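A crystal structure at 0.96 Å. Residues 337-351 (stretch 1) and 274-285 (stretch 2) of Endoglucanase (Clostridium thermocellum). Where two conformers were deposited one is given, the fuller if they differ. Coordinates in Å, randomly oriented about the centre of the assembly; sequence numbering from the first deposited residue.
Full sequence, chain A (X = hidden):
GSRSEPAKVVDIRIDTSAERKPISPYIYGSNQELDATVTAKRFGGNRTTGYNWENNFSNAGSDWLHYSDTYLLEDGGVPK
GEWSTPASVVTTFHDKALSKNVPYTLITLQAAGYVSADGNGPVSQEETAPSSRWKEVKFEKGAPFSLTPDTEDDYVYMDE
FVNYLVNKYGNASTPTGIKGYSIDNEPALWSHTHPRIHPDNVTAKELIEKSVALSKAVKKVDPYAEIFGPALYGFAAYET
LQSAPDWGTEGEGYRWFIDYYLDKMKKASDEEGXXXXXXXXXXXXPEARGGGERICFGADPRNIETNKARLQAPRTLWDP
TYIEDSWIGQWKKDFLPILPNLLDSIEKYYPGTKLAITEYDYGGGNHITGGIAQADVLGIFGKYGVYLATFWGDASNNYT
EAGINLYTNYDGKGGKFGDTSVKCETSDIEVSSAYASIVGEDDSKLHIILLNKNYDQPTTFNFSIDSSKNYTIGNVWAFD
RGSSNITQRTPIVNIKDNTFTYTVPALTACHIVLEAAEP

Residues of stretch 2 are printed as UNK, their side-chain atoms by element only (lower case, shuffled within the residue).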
# COMPACT_ATOMS: atom_id res chain seq x y z
N PRO A 337 -12.46 -12.13 7.49
CA PRO A 337 -11.54 -11.00 7.48
C PRO A 337 -10.95 -10.81 6.09
O PRO A 337 -10.81 -11.77 5.30
CB PRO A 337 -10.47 -11.40 8.50
CG PRO A 337 -10.50 -12.94 8.50
CD PRO A 337 -11.95 -13.29 8.26
N ILE A 338 -10.60 -9.57 5.73
CA ILE A 338 -10.36 -9.29 4.32
C ILE A 338 -9.04 -9.86 3.80
O ILE A 338 -9.03 -10.36 2.67
CB ILE A 338 -10.52 -7.76 4.01
CG1 ILE A 338 -10.55 -7.50 2.51
CG2 ILE A 338 -9.49 -6.90 4.70
CD1 ILE A 338 -11.75 -8.09 1.78
N LEU A 339 -7.93 -9.80 4.55
CA LEU A 339 -6.69 -10.31 3.98
C LEU A 339 -6.77 -11.83 3.73
O LEU A 339 -6.39 -12.27 2.64
CB LEU A 339 -5.44 -9.94 4.78
CG LEU A 339 -5.20 -8.44 4.95
CD1 LEU A 339 -3.95 -8.23 5.81
CD2 LEU A 339 -5.07 -7.70 3.60
N PRO A 340 -7.26 -12.64 4.67
CA PRO A 340 -7.36 -14.09 4.35
C PRO A 340 -8.30 -14.35 3.18
O PRO A 340 -8.06 -15.29 2.42
CB PRO A 340 -7.87 -14.69 5.71
CG PRO A 340 -7.28 -13.75 6.75
CD PRO A 340 -7.51 -12.38 6.12
N ASN A 341 -9.37 -13.56 3.03
CA ASN A 341 -10.24 -13.75 1.86
C ASN A 341 -9.50 -13.45 0.55
O ASN A 341 -9.63 -14.20 -0.43
CB ASN A 341 -11.55 -12.98 1.99
CG ASN A 341 -12.56 -13.78 2.77
OD1 ASN A 341 -13.35 -14.52 2.16
ND2 ASN A 341 -12.55 -13.73 4.08
N LEU A 342 -8.74 -12.34 0.52
CA LEU A 342 -7.97 -12.03 -0.70
C LEU A 342 -6.93 -13.13 -0.96
O LEU A 342 -6.72 -13.56 -2.10
CB LEU A 342 -7.31 -10.66 -0.56
CG LEU A 342 -8.29 -9.48 -0.55
CD1 LEU A 342 -7.58 -8.20 -0.08
CD2 LEU A 342 -8.92 -9.27 -1.95
N LEU A 343 -6.21 -13.54 0.11
CA LEU A 343 -5.16 -14.54 -0.06
C LEU A 343 -5.75 -15.92 -0.48
O LEU A 343 -5.13 -16.63 -1.27
CB LEU A 343 -4.34 -14.67 1.22
CG LEU A 343 -3.50 -13.42 1.52
CD1 LEU A 343 -3.03 -13.47 2.97
CD2 LEU A 343 -2.32 -13.28 0.57
N ASP A 344 -6.92 -16.25 0.05
CA ASP A 344 -7.61 -17.50 -0.34
C ASP A 344 -8.00 -17.46 -1.80
O ASP A 344 -7.90 -18.44 -2.53
CB ASP A 344 -8.82 -17.72 0.55
CG ASP A 344 -9.75 -18.86 0.14
OD1 ASP A 344 -9.35 -19.96 0.43
OD2 ASP A 344 -10.85 -18.68 -0.45
N SER A 345 -8.46 -16.29 -2.27
CA SER A 345 -8.75 -16.14 -3.69
C SER A 345 -7.53 -16.31 -4.55
O SER A 345 -7.59 -16.98 -5.60
CB SER A 345 -9.43 -14.77 -3.93
OG SER A 345 -10.75 -14.79 -3.46
N ILE A 346 -6.39 -15.74 -4.13
CA ILE A 346 -5.15 -15.96 -4.84
C ILE A 346 -4.82 -17.46 -4.91
O ILE A 346 -4.48 -17.99 -5.98
CB ILE A 346 -4.01 -15.17 -4.20
CG1 ILE A 346 -4.17 -13.66 -4.55
CG2 ILE A 346 -2.66 -15.70 -4.66
CD1 ILE A 346 -3.31 -12.75 -3.70
N GLU A 347 -4.93 -18.15 -3.76
CA GLU A 347 -4.59 -19.59 -3.74
C GLU A 347 -5.48 -20.39 -4.69
O GLU A 347 -5.03 -21.36 -5.30
CB GLU A 347 -4.71 -20.14 -2.31
CG GLU A 347 -3.67 -19.60 -1.41
CD GLU A 347 -3.81 -20.08 0.05
OE1 GLU A 347 -4.92 -20.50 0.49
OE2 GLU A 347 -2.79 -20.01 0.78
N LYS A 348 -6.75 -20.00 -4.81
CA LYS A 348 -7.68 -20.75 -5.62
C LYS A 348 -7.55 -20.43 -7.11
O LYS A 348 -7.72 -21.33 -7.94
CB LYS A 348 -9.14 -20.45 -5.16
CG LYS A 348 -9.52 -21.11 -3.82
CD LYS A 348 -10.88 -20.65 -3.29
CE LYS A 348 -11.26 -21.52 -2.08
NZ LYS A 348 -12.31 -20.88 -1.28
N TYR A 349 -7.31 -19.16 -7.46
CA TYR A 349 -7.41 -18.72 -8.84
C TYR A 349 -6.10 -18.30 -9.50
O TYR A 349 -6.00 -18.35 -10.74
CB TYR A 349 -8.44 -17.62 -8.98
CG TYR A 349 -9.85 -18.13 -8.79
CD1 TYR A 349 -10.56 -17.93 -7.61
CD2 TYR A 349 -10.50 -18.85 -9.84
CE1 TYR A 349 -11.84 -18.44 -7.45
CE2 TYR A 349 -11.78 -19.36 -9.66
CZ TYR A 349 -12.46 -19.11 -8.48
OH TYR A 349 -13.72 -19.62 -8.36
N TYR A 350 -5.08 -17.86 -8.74
CA TYR A 350 -3.81 -17.57 -9.38
C TYR A 350 -2.68 -17.71 -8.36
O TYR A 350 -2.08 -16.71 -7.87
CB TYR A 350 -3.78 -16.19 -10.06
CG TYR A 350 -2.68 -16.01 -11.08
CD1 TYR A 350 -2.70 -14.92 -11.94
CD2 TYR A 350 -1.64 -16.92 -11.19
CE1 TYR A 350 -1.71 -14.73 -12.88
CE2 TYR A 350 -0.66 -16.77 -12.17
CZ TYR A 350 -0.68 -15.67 -13.01
OH TYR A 350 0.30 -15.48 -13.97
N PRO A 351 -2.36 -18.95 -7.98
CA PRO A 351 -1.35 -19.18 -6.95
C PRO A 351 -0.05 -18.48 -7.29
O PRO A 351 0.37 -18.42 -8.45
CB PRO A 351 -1.17 -20.72 -6.92
CG PRO A 351 -2.37 -21.26 -7.51
CD PRO A 351 -2.98 -20.21 -8.44
N UNK A 274 3.78 -16.74 -19.86
CA UNK A 274 4.52 -16.12 -18.78
C UNK A 274 3.53 -15.38 -17.88
O UNK A 274 2.43 -15.03 -18.31
c UNK A 274 5.82 -12.16 -21.29
c UNK A 274 5.03 -13.95 -19.92
c UNK A 274 6.26 -13.38 -20.59
n UNK A 274 6.82 -11.68 -22.34
c UNK A 274 5.56 -15.12 -19.25
N UNK A 275 3.95 -15.12 -16.64
CA UNK A 275 3.10 -14.45 -15.69
C UNK A 275 2.86 -13.01 -16.12
O UNK A 275 3.81 -12.23 -16.32
c UNK A 275 2.20 -15.44 -10.60
n UNK A 275 1.25 -14.48 -10.45
c UNK A 275 3.67 -13.89 -11.85
n UNK A 275 3.32 -15.20 -11.30
c UNK A 275 3.05 -13.65 -13.26
c UNK A 275 3.78 -14.49 -14.32
n UNK A 275 2.04 -16.64 -10.04
N UNK A 276 1.58 -12.61 -16.18
CA UNK A 276 1.23 -11.25 -16.59
C UNK A 276 0.69 -10.42 -15.43
O UNK A 276 0.57 -9.18 -15.56
c UNK A 276 -0.41 -11.92 -20.04
c UNK A 276 0.72 -11.90 -19.00
c UNK A 276 1.92 -11.17 -19.58
c UNK A 276 0.18 -11.25 -17.73
N UNK A 277 0.32 -11.04 -14.30
CA UNK A 277 -0.07 -10.30 -13.10
C UNK A 277 0.88 -10.77 -11.99
O UNK A 277 0.87 -11.96 -11.66
c UNK A 277 -1.49 -10.63 -12.67
c UNK A 277 -2.07 -8.43 -11.54
c UNK A 277 -3.23 -10.57 -10.88
c UNK A 277 -1.97 -9.96 -11.39
N UNK A 278 1.67 -9.84 -11.45
CA UNK A 278 2.56 -10.20 -10.35
C UNK A 278 1.94 -9.94 -8.99
O UNK A 278 2.21 -10.70 -8.03
o UNK A 278 4.50 -9.17 -12.75
o UNK A 278 5.25 -10.98 -11.68
c UNK A 278 3.88 -9.46 -10.48
c UNK A 278 4.61 -9.89 -11.73
N UNK A 279 1.16 -8.86 -8.88
CA UNK A 279 0.70 -8.39 -7.59
C UNK A 279 -0.76 -7.94 -7.71
O UNK A 279 -1.07 -7.04 -8.49
c UNK A 279 1.17 -6.95 -5.61
c UNK A 279 1.55 -7.23 -7.05
c UNK A 279 3.04 -7.51 -7.18
N UNK A 280 -1.64 -8.60 -6.95
CA UNK A 280 -3.02 -8.14 -6.77
C UNK A 280 -2.98 -6.91 -5.87
O UNK A 280 -2.45 -6.98 -4.77
c UNK A 280 -3.85 -9.26 -6.14
c UNK A 280 -5.31 -8.92 -5.91
c UNK A 280 -6.06 -8.82 -7.24
c UNK A 280 -5.98 -9.97 -5.02
N UNK A 281 -3.52 -5.80 -6.38
CA UNK A 281 -3.32 -4.46 -5.78
C UNK A 281 -4.68 -3.86 -5.49
O UNK A 281 -5.52 -3.71 -6.42
o UNK A 281 -3.15 -1.64 -5.74
c UNK A 281 -2.42 -2.18 -6.62
o UNK A 281 -1.51 -1.59 -7.26
c UNK A 281 -2.61 -3.63 -6.92
N UNK A 282 -4.93 -3.55 -4.22
CA UNK A 282 -6.19 -2.95 -3.84
C UNK A 282 -5.92 -1.76 -2.88
O UNK A 282 -4.86 -1.65 -2.26
c UNK A 282 -7.55 -5.07 -4.11
c UNK A 282 -7.16 -3.94 -3.15
c UNK A 282 -6.54 -4.51 -1.85
N UNK A 283 -6.94 -0.89 -2.80
CA UNK A 283 -6.96 0.21 -1.85
C UNK A 283 -7.96 -0.15 -0.76
O UNK A 283 -9.05 -0.66 -1.04
c UNK A 283 -7.40 1.50 -2.52
c UNK A 283 -6.50 1.90 -3.64
n UNK A 283 -5.28 1.38 -3.97
c UNK A 283 -4.80 2.07 -5.04
c UNK A 283 -6.74 2.90 -4.55
n UNK A 283 -5.69 2.98 -5.41
N UNK A 284 -7.59 0.13 0.51
CA UNK A 284 -8.42 -0.23 1.65
C UNK A 284 -8.43 0.96 2.62
O UNK A 284 -7.53 1.12 3.44
c UNK A 284 -8.37 -1.72 4.86
c UNK A 284 -7.91 -1.51 2.36
c UNK A 284 -12.20 -4.14 4.30
c UNK A 284 -10.28 -2.92 4.91
c UNK A 284 -8.69 -1.93 3.54
c UNK A 284 -10.76 -3.21 2.56
n UNK A 284 -9.33 -2.32 5.68
c UNK A 284 -9.94 -2.68 3.55
c UNK A 284 -11.90 -3.94 2.95
c UNK A 284 -11.44 -3.65 5.27
N UNK A 285 -9.48 1.78 2.49
CA UNK A 285 -9.75 2.82 3.48
C UNK A 285 -10.81 2.25 4.37
O UNK A 285 -11.93 1.96 3.92
c UNK A 285 -8.17 5.58 2.66
o UNK A 285 -6.14 6.76 -0.12
c UNK A 285 -9.10 4.77 2.03
c UNK A 285 -7.16 6.20 1.93
c UNK A 285 -8.01 5.21 -0.09
c UNK A 285 -7.08 6.05 0.55
c UNK A 285 -8.99 4.60 0.65
c UNK A 285 -10.22 4.11 2.81

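Position 274 carries four carbons in an unbranched row ending in a nitrogen; it is exposed, its CA-to-CB bond points away from stretch 1, and its side chain makes no contact there. This is lysine, K274. At 275 three carbons lead to a nitrogen and then to a carbon bearing two more nitrogens, and this planar end lies on the ring of Y350; such a group is found only in arginine. R275 lays its guanidinium flat on the ring, with centres 4.2 Å apart and planes at 16°. The same group donates from NH2 to P351 O (2.9 Å), which sits near its plane, and from NH1 to the backbone oxygen of position 277, 2.8 Å from NH1 to O. Stacking uses the face and hydrogen bonding the edge, so the two do not compete.

Position 276 has four carbons forked at the second, and its closest approach to stretch 1 is made by its backbone N, 3.8 Å from Y350 OH. The pattern is that of leucine; L276 is buried, but its CA-to-CB bond runs sideways. Four carbons with the same fork recur at 277, where CB lies 4.1 Å from Y350 CE1; this is again leucine. The CA-to-CB bond of L277 points toward stretch 1, adding an apolar contact beside the stacked arginine.

At 278 two carbons, the second carrying two oxygens, make a short carboxylate: aspartate. D278 points away and is hydrogen-bonded elsewhere in the structure. Position 279 bears three carbons branched at the first, hence valine; V279 is buried, but also points away and does not touch the helix. Position 280 returns to four carbons forked at the second. One terminal methyl approaches both I346 and L342, and the residue is leucine: L280 CD2 lies 4.1 Å from I346 CD1 and 4.3 Å from L342 CD2.

Position 281 has two carbons, the second with two oxygens, all out of reach of stretch 1; it is aspartate, D281. At 282 three carbons branch at the first, and one methyl faces L342. This is valine, with V282 CG2 4.2 Å from L342 CD1. Position 283 holds one carbon and a five-membered ring of three carbons and two nitrogens, the imidazole of histidine; H283 is out of reach. At 284 one carbon leads to fused five- and six-membered rings containing one nitrogen, and I338 packs on a face of them; this is the indole of tryptophan. I338 CG2 lies 3.9 Å from the centroid of the six-membered ring of W284 and 14° off the normal, a CH-pi contact. Position 285, one carbon and a six-carbon ring bearing an oxygen, is tyrosine; Y285 does not reach the helix.

The contact follows from alternation along the strand: L280, V282 and W284 point toward the helix, where I346, L342 and I338 recur at four-residue intervals. Helix and strand run in roughly opposite directions, at 149°, so the order of partners is reversed. Apolar packing dominates this part of the contact. Beyond the helix, Y350 and P351 engage R275 through stacking and the sole hydrogen bond between the stretches.

Stretch 2 274-285: KRLLDVLDVHWY
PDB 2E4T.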